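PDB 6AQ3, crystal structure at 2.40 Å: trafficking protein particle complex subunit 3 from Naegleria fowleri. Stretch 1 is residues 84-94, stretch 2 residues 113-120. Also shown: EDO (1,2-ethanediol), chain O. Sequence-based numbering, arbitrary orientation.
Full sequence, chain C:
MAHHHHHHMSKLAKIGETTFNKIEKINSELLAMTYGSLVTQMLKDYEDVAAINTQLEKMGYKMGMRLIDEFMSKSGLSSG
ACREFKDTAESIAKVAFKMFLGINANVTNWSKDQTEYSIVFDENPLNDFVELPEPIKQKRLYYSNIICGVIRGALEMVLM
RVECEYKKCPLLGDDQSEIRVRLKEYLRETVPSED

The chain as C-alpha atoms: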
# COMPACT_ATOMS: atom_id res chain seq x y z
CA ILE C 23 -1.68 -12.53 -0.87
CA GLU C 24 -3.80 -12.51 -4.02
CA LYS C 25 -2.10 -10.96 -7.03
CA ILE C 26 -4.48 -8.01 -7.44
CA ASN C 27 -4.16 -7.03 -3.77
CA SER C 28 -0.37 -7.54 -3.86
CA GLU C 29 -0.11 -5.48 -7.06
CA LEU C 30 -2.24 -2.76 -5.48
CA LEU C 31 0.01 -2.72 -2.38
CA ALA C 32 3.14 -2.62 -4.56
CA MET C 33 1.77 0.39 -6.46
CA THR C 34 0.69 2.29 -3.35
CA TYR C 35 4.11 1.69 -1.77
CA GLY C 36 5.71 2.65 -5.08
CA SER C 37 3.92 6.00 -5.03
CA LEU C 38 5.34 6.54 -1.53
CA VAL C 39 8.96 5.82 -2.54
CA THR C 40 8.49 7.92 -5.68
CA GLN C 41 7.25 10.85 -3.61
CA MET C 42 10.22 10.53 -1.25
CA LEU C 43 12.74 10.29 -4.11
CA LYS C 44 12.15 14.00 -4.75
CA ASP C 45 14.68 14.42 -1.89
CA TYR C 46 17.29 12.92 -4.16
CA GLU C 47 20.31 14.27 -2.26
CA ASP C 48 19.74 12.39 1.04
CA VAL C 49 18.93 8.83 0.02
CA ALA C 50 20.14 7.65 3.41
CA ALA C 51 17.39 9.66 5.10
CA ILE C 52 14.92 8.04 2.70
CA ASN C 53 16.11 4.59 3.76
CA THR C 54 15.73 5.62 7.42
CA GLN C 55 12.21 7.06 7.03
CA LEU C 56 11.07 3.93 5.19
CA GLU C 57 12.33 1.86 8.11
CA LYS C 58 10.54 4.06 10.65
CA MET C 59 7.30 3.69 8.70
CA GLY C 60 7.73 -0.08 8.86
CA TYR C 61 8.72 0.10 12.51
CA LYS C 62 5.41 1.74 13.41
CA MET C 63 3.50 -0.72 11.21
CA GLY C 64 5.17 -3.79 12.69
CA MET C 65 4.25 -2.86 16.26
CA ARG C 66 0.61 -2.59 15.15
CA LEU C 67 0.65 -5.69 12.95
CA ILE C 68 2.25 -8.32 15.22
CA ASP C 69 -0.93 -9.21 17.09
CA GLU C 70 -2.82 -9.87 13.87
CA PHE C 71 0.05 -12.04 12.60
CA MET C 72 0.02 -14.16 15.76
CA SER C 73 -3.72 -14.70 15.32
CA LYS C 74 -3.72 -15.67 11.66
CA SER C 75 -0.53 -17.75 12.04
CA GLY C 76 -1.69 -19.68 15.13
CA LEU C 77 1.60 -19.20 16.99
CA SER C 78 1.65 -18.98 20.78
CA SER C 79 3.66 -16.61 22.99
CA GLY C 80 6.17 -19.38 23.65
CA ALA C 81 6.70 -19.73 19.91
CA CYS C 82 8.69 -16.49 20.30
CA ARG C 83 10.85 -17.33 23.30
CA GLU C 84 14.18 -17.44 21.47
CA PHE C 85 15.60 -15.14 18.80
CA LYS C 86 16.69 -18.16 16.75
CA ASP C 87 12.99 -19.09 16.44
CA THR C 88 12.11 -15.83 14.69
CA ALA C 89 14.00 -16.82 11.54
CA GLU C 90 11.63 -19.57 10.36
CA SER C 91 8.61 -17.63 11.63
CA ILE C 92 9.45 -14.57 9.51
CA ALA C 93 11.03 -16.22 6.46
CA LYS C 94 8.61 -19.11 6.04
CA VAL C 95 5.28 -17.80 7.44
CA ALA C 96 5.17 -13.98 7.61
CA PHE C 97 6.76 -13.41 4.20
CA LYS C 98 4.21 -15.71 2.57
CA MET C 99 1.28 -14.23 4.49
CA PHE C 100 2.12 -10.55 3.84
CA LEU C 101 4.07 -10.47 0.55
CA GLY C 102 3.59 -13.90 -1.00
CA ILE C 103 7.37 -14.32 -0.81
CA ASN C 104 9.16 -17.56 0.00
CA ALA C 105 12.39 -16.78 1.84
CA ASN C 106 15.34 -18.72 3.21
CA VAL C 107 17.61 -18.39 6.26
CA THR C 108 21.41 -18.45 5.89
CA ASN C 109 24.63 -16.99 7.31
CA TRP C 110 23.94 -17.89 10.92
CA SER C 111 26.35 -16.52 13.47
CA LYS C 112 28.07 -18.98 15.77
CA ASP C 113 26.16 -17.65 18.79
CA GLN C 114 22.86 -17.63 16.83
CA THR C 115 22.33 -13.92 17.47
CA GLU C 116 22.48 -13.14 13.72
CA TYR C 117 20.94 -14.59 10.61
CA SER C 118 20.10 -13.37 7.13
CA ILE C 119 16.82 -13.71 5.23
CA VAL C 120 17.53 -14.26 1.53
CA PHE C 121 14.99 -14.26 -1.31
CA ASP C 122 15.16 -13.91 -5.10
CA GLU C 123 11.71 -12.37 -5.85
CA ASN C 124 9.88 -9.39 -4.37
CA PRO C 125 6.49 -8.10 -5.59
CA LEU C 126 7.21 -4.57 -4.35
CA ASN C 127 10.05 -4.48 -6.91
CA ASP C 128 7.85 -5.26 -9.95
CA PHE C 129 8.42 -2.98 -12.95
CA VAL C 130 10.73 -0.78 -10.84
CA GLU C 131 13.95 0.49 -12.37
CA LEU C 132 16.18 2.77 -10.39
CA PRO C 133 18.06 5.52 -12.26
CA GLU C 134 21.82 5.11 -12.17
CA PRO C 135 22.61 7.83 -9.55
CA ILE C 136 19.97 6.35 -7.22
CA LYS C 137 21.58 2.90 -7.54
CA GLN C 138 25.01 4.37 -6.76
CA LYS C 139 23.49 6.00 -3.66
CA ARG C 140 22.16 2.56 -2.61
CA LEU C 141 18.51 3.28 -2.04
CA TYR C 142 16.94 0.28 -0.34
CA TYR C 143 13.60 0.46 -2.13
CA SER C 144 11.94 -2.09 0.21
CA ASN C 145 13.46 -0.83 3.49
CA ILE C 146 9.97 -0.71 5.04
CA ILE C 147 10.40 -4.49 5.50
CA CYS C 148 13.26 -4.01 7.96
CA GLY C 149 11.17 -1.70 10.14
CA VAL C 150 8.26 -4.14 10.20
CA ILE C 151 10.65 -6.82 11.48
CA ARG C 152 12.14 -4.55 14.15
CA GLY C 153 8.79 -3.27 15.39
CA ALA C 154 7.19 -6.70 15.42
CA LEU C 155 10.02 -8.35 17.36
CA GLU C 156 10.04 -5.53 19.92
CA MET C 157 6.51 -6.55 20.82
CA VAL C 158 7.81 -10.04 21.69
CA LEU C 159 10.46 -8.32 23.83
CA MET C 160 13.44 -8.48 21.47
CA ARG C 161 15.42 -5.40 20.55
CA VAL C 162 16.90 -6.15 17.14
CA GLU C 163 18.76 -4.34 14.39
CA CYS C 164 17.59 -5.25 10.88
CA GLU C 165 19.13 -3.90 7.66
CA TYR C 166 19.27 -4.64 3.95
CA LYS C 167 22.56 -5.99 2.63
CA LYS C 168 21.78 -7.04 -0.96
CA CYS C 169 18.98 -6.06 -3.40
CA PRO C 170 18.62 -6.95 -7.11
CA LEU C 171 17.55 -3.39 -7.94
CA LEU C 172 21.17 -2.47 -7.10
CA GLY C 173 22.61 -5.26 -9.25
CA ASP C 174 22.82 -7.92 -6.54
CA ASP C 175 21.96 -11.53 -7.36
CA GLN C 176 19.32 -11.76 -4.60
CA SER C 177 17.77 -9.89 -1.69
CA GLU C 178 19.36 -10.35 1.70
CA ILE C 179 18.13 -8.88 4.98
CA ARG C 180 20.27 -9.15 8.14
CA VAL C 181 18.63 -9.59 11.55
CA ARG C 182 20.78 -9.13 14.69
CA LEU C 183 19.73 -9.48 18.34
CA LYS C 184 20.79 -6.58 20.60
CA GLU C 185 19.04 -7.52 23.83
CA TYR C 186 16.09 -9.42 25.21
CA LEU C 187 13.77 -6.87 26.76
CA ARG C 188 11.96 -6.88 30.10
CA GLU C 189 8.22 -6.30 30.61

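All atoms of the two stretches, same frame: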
# COMPACT_ATOMS: atom_id res chain seq x y z
N GLU C 84 12.79 -17.62 21.85
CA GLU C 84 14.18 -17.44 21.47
C GLU C 84 14.28 -16.73 20.13
O GLU C 84 13.49 -16.98 19.21
CB GLU C 84 14.92 -18.79 21.42
CG GLU C 84 15.24 -19.36 22.80
CD GLU C 84 16.52 -18.77 23.37
OE1 GLU C 84 17.56 -18.83 22.67
OE2 GLU C 84 16.49 -18.22 24.49
N PHE C 85 15.33 -15.90 20.02
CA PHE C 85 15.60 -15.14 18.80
C PHE C 85 15.80 -16.07 17.61
O PHE C 85 15.39 -15.74 16.49
CB PHE C 85 16.84 -14.27 19.01
CG PHE C 85 17.31 -13.54 17.75
CD1 PHE C 85 16.64 -12.42 17.28
CD2 PHE C 85 18.41 -14.01 17.05
CE1 PHE C 85 17.08 -11.76 16.13
CE2 PHE C 85 18.85 -13.36 15.91
CZ PHE C 85 18.19 -12.23 15.45
N LYS C 86 16.49 -17.19 17.82
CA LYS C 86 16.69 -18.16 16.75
C LYS C 86 15.36 -18.62 16.14
O LYS C 86 15.31 -18.93 14.96
CB LYS C 86 17.48 -19.36 17.27
N ASP C 87 14.29 -18.65 16.94
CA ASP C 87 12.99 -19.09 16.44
C ASP C 87 12.36 -18.10 15.47
O ASP C 87 11.52 -18.49 14.66
CB ASP C 87 12.00 -19.29 17.60
CG ASP C 87 12.47 -20.31 18.61
OD1 ASP C 87 13.06 -21.33 18.18
OD2 ASP C 87 12.23 -20.09 19.82
N THR C 88 12.75 -16.82 15.54
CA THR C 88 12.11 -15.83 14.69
C THR C 88 12.43 -16.05 13.22
O THR C 88 11.65 -15.65 12.37
CB THR C 88 12.52 -14.42 15.10
OG1 THR C 88 13.91 -14.23 14.79
CG2 THR C 88 12.30 -14.22 16.61
N ALA C 89 13.56 -16.71 12.93
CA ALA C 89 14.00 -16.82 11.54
C ALA C 89 12.99 -17.58 10.69
O ALA C 89 12.53 -17.09 9.65
CB ALA C 89 15.37 -17.49 11.49
N GLU C 90 12.61 -18.80 11.12
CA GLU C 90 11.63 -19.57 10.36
C GLU C 90 10.27 -18.87 10.37
O GLU C 90 9.57 -18.83 9.35
CB GLU C 90 11.51 -20.99 10.92
N SER C 91 9.90 -18.28 11.51
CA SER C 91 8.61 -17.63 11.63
C SER C 91 8.46 -16.50 10.62
O SER C 91 7.41 -16.36 9.97
CB SER C 91 8.45 -17.08 13.04
OG SER C 91 8.53 -18.12 14.00
N ILE C 92 9.51 -15.68 10.46
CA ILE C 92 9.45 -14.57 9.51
C ILE C 92 9.62 -15.07 8.08
O ILE C 92 8.80 -14.77 7.20
CB ILE C 92 10.50 -13.51 9.85
CG1 ILE C 92 10.21 -12.87 11.21
CG2 ILE C 92 10.55 -12.45 8.76
CD1 ILE C 92 11.39 -12.09 11.76
N ALA C 93 10.67 -15.85 7.83
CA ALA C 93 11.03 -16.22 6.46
C ALA C 93 10.00 -17.14 5.83
O ALA C 93 9.70 -17.02 4.64
CB ALA C 93 12.42 -16.87 6.44
N LYS C 94 9.46 -18.08 6.61
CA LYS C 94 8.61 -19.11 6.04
C LYS C 94 7.12 -18.84 6.20
O LYS C 94 6.33 -19.39 5.43
CB LYS C 94 8.92 -20.48 6.67
CG LYS C 94 10.35 -20.93 6.53
CD LYS C 94 10.76 -21.13 5.09
CE LYS C 94 12.12 -21.82 5.05
NZ LYS C 94 12.67 -21.92 3.68
N ASP C 113 26.98 -17.78 17.59
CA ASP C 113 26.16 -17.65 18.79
C ASP C 113 24.67 -17.52 18.49
O ASP C 113 23.89 -17.27 19.42
CB ASP C 113 26.63 -16.46 19.63
CG ASP C 113 26.61 -15.15 18.86
OD1 ASP C 113 26.02 -15.09 17.76
OD2 ASP C 113 27.20 -14.17 19.37
N GLN C 114 24.27 -17.66 17.23
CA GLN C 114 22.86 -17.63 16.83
C GLN C 114 22.18 -16.31 17.18
O GLN C 114 20.95 -16.24 17.30
CB GLN C 114 22.09 -18.80 17.46
CG GLN C 114 22.67 -20.16 17.16
CD GLN C 114 22.07 -21.25 18.04
OE1 GLN C 114 22.14 -21.19 19.28
NE2 GLN C 114 21.49 -22.25 17.40
N THR C 115 22.93 -15.23 17.28
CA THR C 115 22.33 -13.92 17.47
C THR C 115 22.18 -13.17 16.15
O THR C 115 21.69 -12.04 16.15
CB THR C 115 23.14 -13.09 18.46
OG1 THR C 115 24.47 -12.91 17.96
CG2 THR C 115 23.20 -13.80 19.83
N GLU C 116 22.61 -13.76 15.04
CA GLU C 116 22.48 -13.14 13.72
C GLU C 116 22.10 -14.18 12.70
O GLU C 116 22.61 -15.31 12.72
CB GLU C 116 23.76 -12.47 13.23
CG GLU C 116 24.44 -11.55 14.19
CD GLU C 116 25.63 -10.89 13.55
OE1 GLU C 116 26.27 -10.04 14.20
OE2 GLU C 116 25.92 -11.24 12.38
N TYR C 117 21.23 -13.80 11.78
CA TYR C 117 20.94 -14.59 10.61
C TYR C 117 20.55 -13.63 9.50
O TYR C 117 20.24 -12.46 9.75
CB TYR C 117 19.84 -15.63 10.89
CG TYR C 117 18.49 -15.05 11.31
CD1 TYR C 117 17.58 -14.58 10.37
CD2 TYR C 117 18.14 -14.96 12.66
CE1 TYR C 117 16.35 -14.04 10.74
CE2 TYR C 117 16.90 -14.43 13.04
CZ TYR C 117 16.02 -13.98 12.07
OH TYR C 117 14.80 -13.46 12.42
N SER C 118 20.56 -14.13 8.27
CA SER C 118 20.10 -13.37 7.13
C SER C 118 18.87 -14.04 6.55
O SER C 118 18.73 -15.27 6.63
CB SER C 118 21.17 -13.24 6.05
OG SER C 118 22.26 -12.47 6.50
N ILE C 119 17.99 -13.23 5.96
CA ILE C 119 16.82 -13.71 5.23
C ILE C 119 17.08 -13.40 3.76
O ILE C 119 17.19 -12.23 3.38
CB ILE C 119 15.53 -13.04 5.73
CG1 ILE C 119 15.25 -13.37 7.20
CG2 ILE C 119 14.34 -13.47 4.90
CD1 ILE C 119 14.04 -12.63 7.80
N VAL C 120 17.21 -14.43 2.94
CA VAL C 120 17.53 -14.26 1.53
C VAL C 120 16.34 -14.69 0.68
O VAL C 120 15.67 -15.68 1.00
CB VAL C 120 18.80 -15.05 1.12
CG1 VAL C 120 20.03 -14.45 1.80
CG2 VAL C 120 18.65 -16.51 1.45
C1 EDO O . 19.35 -17.60 20.14
O1 EDO O . 17.92 -17.54 20.01
C2 EDO O . 19.91 -16.27 20.66
O2 EDO O . 19.32 -15.95 21.92

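The helix of stretch 1 and the strand 116-120 run nearly parallel, 5° between their axes with a closest approach of 9.2 Å, and bury 435 Å² counted over both sides. At the start, Glu 84 does not touch stretch 2; its OE1 accepts a hydrogen bond from O1 of the ethanediol (3.0 Å), which in turn accepts one from Lys 86 N (2.6 Å). Phe 85, chi1 at 174°, points its CA-to-CB bond toward stretch 2. Its ring edge meets the carbonyl of Gln 114 (CD2 to O, 3.4 Å), and CE2 lies 3.1 Å from Thr 115 O. The ring also packs obliquely on Tyr 117, with centroids 5.2 Å apart and planes at 37°.

Thr 88 supplies the polar link: Tyr 117 OH donates to Thr 88 OG1 at 2.6 Å, while Thr 88 OG1 donates to Phe 85 O at 2.7 Å, so the buried hydroxyls are paired. Ala 89 CB sits 3.5 Å from the Tyr 117 ring centroid, 8° off the normal; a methyl lets the ring lie this close to the helix. Further along, no hydrogen bond crosses between the stretches; Ile 92 CD1 lies 3.7 Å from Tyr 117 OH, and the remaining contacts are between apolar side chains. Ile 92 CG2 reaches Ile 119 CD1 at 3.6 Å, and Ala 93 CB approaches Ile 119 CG2 at 4.2 Å, where the CA atoms of Ala 93 and Ile 119 are 6.4 Å apart.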